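PDB 3KJJ: NMB1025 protein from Neisseria meningitidis serogroup B, which is of unknown function but belongs to the YjgF/RutC family, whose members form trimers and often act as enamine or imine deaminases. Local coordinates for the interface of chains A and B. Sequence-based numbering; all coordinates share one arbitrary frame. Chains: chain A/B, NMB1025 protein.

Contact 1: the interface of chains A and B. Residues chain A 107-108, 115; chain B 78, 81, 102.
The CB methyl of A:Ala108 sits over one face of the B:Tyr81 ring. It stands 3.9 Å from the ring centroid and is shifted toward the rim, at the end that carries the phenol OH. This is a CH-pi contact. In the plane of the ring, the thiol SG of B:Cys102 meets its edge from within chain B. With CG of B:Tyr81 opposite the backbone N (chi1 -167°), the ring is carried out to A:Ala108.

The selenomethionine B:Met78 packs alongside the A:Leu107-A:Ala108 backbone. Its SE lies 3.6 Å from CA of A:Ala108, and its CG is 3.5 Å from the carbonyl O of A:Leu107. Bends at chi2 (65°) and chi3 (54°) fold the chain so that CE also turns back toward the A:Leu107 carbonyl. A:Ala108 rests against both the ring and the selenium: its CB takes the ring face and its CA meets SE. It buries the most surface in this patch.

Two waters bridge polar groups across the contact. The extended side chain of A:Glu115 points its carboxylate at the backbone of B:Cys102. Water 1 joins OE2 of A:Glu115 (2.6 Å) to N of B:Cys102. Water 2 lies 2.8 Å from OE1 of A:Glu115 and 2.7 Å from O of B:Cys102. The same water 2 meets the backbone N of A:Ala108 at 3.0 Å. Both carboxylate oxygens are engaged, which should limit rotation of the group.

In the fold, chain A supplies a loop and strand 114-121. Chain B supplies the 3-10 helix 78-80, the start of helix 81-91 and strand 99-104. B:Cys102 and A:Glu115 match conserved pocket residues of the YjgF family, so the site probably borders a ligand pocket in the cleft between subunits.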
# COMPACT_ATOMS: atom_id res chain seq x y z
N LEU A 107 9.04 3.20 -12.83
CA LEU A 107 8.41 4.43 -12.35
C LEU A 107 8.09 5.35 -13.53
O LEU A 107 8.38 4.99 -14.68
CB LEU A 107 9.29 5.10 -11.29
CG LEU A 107 9.74 4.08 -10.23
CD1 LEU A 107 10.86 4.61 -9.36
CD2 LEU A 107 8.59 3.55 -9.37
N ALA A 108 7.50 6.52 -13.25
CA ALA A 108 6.99 7.41 -14.30
C ALA A 108 8.06 7.92 -15.26
O ALA A 108 7.78 8.11 -16.45
CB ALA A 108 6.22 8.59 -13.69
N GLU A 115 11.38 4.92 -5.75
CA GLU A 115 10.25 5.67 -5.20
C GLU A 115 9.85 5.07 -3.84
O GLU A 115 9.72 3.85 -3.71
CB GLU A 115 9.07 5.66 -6.17
CG GLU A 115 7.83 6.40 -5.68
CD GLU A 115 6.77 6.62 -6.75
OE1 GLU A 115 7.06 6.42 -7.95
OE2 GLU A 115 5.64 7.03 -6.39
N MSE B 78 3.81 1.76 -18.47
CA MSE B 78 4.00 3.19 -18.12
C MSE B 78 3.88 4.13 -19.33
O MSE B 78 3.80 5.34 -19.17
CB MSE B 78 5.32 3.41 -17.36
CG MSE B 78 5.49 4.83 -16.71
SE MSE B 78 4.20 5.28 -15.27
CE MSE B 78 4.53 3.73 -14.18
N TYR B 81 0.79 6.48 -19.03
CA TYR B 81 0.79 7.45 -17.93
C TYR B 81 -0.04 8.71 -18.21
O TYR B 81 -0.97 9.02 -17.46
CB TYR B 81 2.23 7.83 -17.57
CG TYR B 81 2.42 8.58 -16.26
CD1 TYR B 81 2.02 8.02 -15.04
CD2 TYR B 81 3.02 9.83 -16.23
CE1 TYR B 81 2.22 8.70 -13.83
CE2 TYR B 81 3.22 10.52 -15.04
CZ TYR B 81 2.81 9.95 -13.85
OH TYR B 81 3.01 10.63 -12.67
N CYS B 102 2.36 6.01 -8.54
CA CYS B 102 2.05 5.32 -9.79
C CYS B 102 3.25 4.51 -10.21
O CYS B 102 4.33 5.06 -10.37
CB CYS B 102 1.63 6.29 -10.90
SG CYS B 102 1.10 5.44 -12.40
O HOH W 1 4.26 8.17 -8.31
O HOH W 2 6.28 6.85 -10.57

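Contact 2: the interface of chains A and B. Residues chain A 9-11, 26; chain B 27-28, 69, 121-122, 124.
A:Met9, a selenomethionine, packs against chain B and buries 86 Å², the most in this patch. B:Val121 follows with 44 Å², then B:Asp124 with 24 Å². The backbone N of A:Met9 donates a hydrogen bond of 2.7 Å to OD1 of the B:Asp124 carboxylate. The bond is fairly straight, 161° at the hydrogen. It uses the syn lone pair of OD1, on the side of the other oxygen. Residues 1-8 are a tag; untagged, this N would be the amino terminus and might bond differently. The two side chains cross at about a right angle, and OD2 of B:Asp124 comes near CG of A:Met9.

The CB of A:Met9 also packs 3.5 Å from the CG2 methyl of B:Val121. A chi1 of -62° sets CG of A:Met9 opposite its carbonyl carbon, and the chain bends at chi2. The SE and CE end then runs toward the turn at B:Asn27 and B:Gly28. CE lies 3.7 Å from the carbonyl O of B:Asn27.

B:Val121 has a second branch in use. With chi1 at 74°, CG1 lies between the backbone N and the carbonyl carbon, and faces A:Ile11. CD1 of A:Ile11 meets it tip to tip at 3.4 Å, a tight contact. CG2 of A:Ile11 turns instead to CD2 of B:Leu69. That methyl also touches CB of A:Ala26, at 3.8 Å. The branches of B:Val121 thus serve two neighbours, A:Met9 and A:Ile11.

The patch joins the N-terminal segment and strands 11-14 and 23-26 of chain A to strands 68-75 and 114-121, the 27-28 turn and segment 122-124 of chain B. It is mostly apolar and probably helps hold the subunits of the trimer together.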
# COMPACT_ATOMS: atom_id res chain seq x y z
N MSE A 9 -12.73 12.72 11.76
CA MSE A 9 -12.19 12.15 10.53
C MSE A 9 -11.79 13.22 9.51
O MSE A 9 -11.55 12.93 8.34
CB MSE A 9 -13.18 11.15 9.94
CG MSE A 9 -13.48 9.95 10.85
SE MSE A 9 -11.86 9.14 11.62
CE MSE A 9 -12.67 8.26 13.18
N ASP A 10 -11.70 14.47 9.98
CA ASP A 10 -11.33 15.60 9.13
C ASP A 10 -9.97 15.42 8.48
O ASP A 10 -9.02 14.89 9.09
CB ASP A 10 -11.38 16.92 9.92
CG ASP A 10 -12.77 17.53 9.96
OD1 ASP A 10 -13.51 17.46 8.95
OD2 ASP A 10 -13.12 18.11 11.02
N ILE A 11 -9.87 15.85 7.23
CA ILE A 11 -8.67 15.65 6.43
C ILE A 11 -7.93 16.96 6.18
O ILE A 11 -8.54 17.97 5.82
CB ILE A 11 -8.97 14.94 5.09
CG1 ILE A 11 -9.80 13.67 5.31
CG2 ILE A 11 -7.67 14.54 4.40
CD1 ILE A 11 -10.56 13.20 4.08
N ALA A 26 -5.29 12.40 8.45
CA ALA A 26 -6.62 12.17 9.02
C ALA A 26 -6.50 11.35 10.30
O ALA A 26 -5.87 10.28 10.30
CB ALA A 26 -7.54 11.47 8.02
N ASN B 27 -12.96 1.69 12.23
CA ASN B 27 -12.78 3.01 12.88
C ASN B 27 -12.51 4.18 11.96
O ASN B 27 -11.49 4.87 12.10
CB ASN B 27 -11.73 2.97 14.01
CG ASN B 27 -11.76 4.23 14.89
OD1 ASN B 27 -12.83 4.75 15.24
ND2 ASN B 27 -10.58 4.74 15.22
N GLY B 28 -13.42 4.40 11.03
CA GLY B 28 -13.37 5.57 10.17
C GLY B 28 -12.59 5.38 8.88
O GLY B 28 -12.77 6.16 7.96
N LEU B 69 -7.78 9.14 0.95
CA LEU B 69 -6.52 9.44 1.59
C LEU B 69 -5.34 9.15 0.67
O LEU B 69 -4.43 9.97 0.54
CB LEU B 69 -6.38 8.65 2.88
CG LEU B 69 -7.36 9.05 4.00
CD1 LEU B 69 -7.11 8.19 5.23
CD2 LEU B 69 -7.26 10.54 4.35
N VAL B 121 -11.50 7.71 3.99
CA VAL B 121 -12.08 7.90 5.31
C VAL B 121 -13.60 8.02 5.23
O VAL B 121 -14.15 8.55 4.26
CB VAL B 121 -11.42 9.10 6.07
CG1 VAL B 121 -11.86 10.44 5.51
CG2 VAL B 121 -11.71 9.01 7.57
N LYS B 122 -14.28 7.47 6.23
CA LYS B 122 -15.72 7.57 6.36
C LYS B 122 -16.06 9.00 6.80
O LYS B 122 -15.46 9.51 7.75
CB LYS B 122 -16.22 6.56 7.40
CG LYS B 122 -17.73 6.42 7.50
CD LYS B 122 -18.10 5.36 8.54
CE LYS B 122 -19.59 5.37 8.82
NZ LYS B 122 -20.02 4.11 9.51
N ASP B 124 -17.77 12.04 8.62
CA ASP B 124 -18.46 12.28 9.88
C ASP B 124 -19.84 12.88 9.57
O ASP B 124 -19.99 13.65 8.61
CB ASP B 124 -17.68 13.25 10.77
CG ASP B 124 -16.39 12.64 11.32
OD1 ASP B 124 -15.35 13.32 11.27
OD2 ASP B 124 -16.42 11.48 11.78

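Contact 1 and contact 2 belong to the same interface between chains A and B, with their C-alpha centres about 28 Å apart. They share no residue. Strand 114-121 enters both from different chains: its start in chain A serves contact 1, and its end in chain B serves contact 2. One strand can therefore face both neighbours in the three-copy assembly. The interface is not an exact two-fold, as expected for a ring in which each chain offers different surfaces to its two partners. Contact 2 probably steadies the pairing at a distance from contact 1.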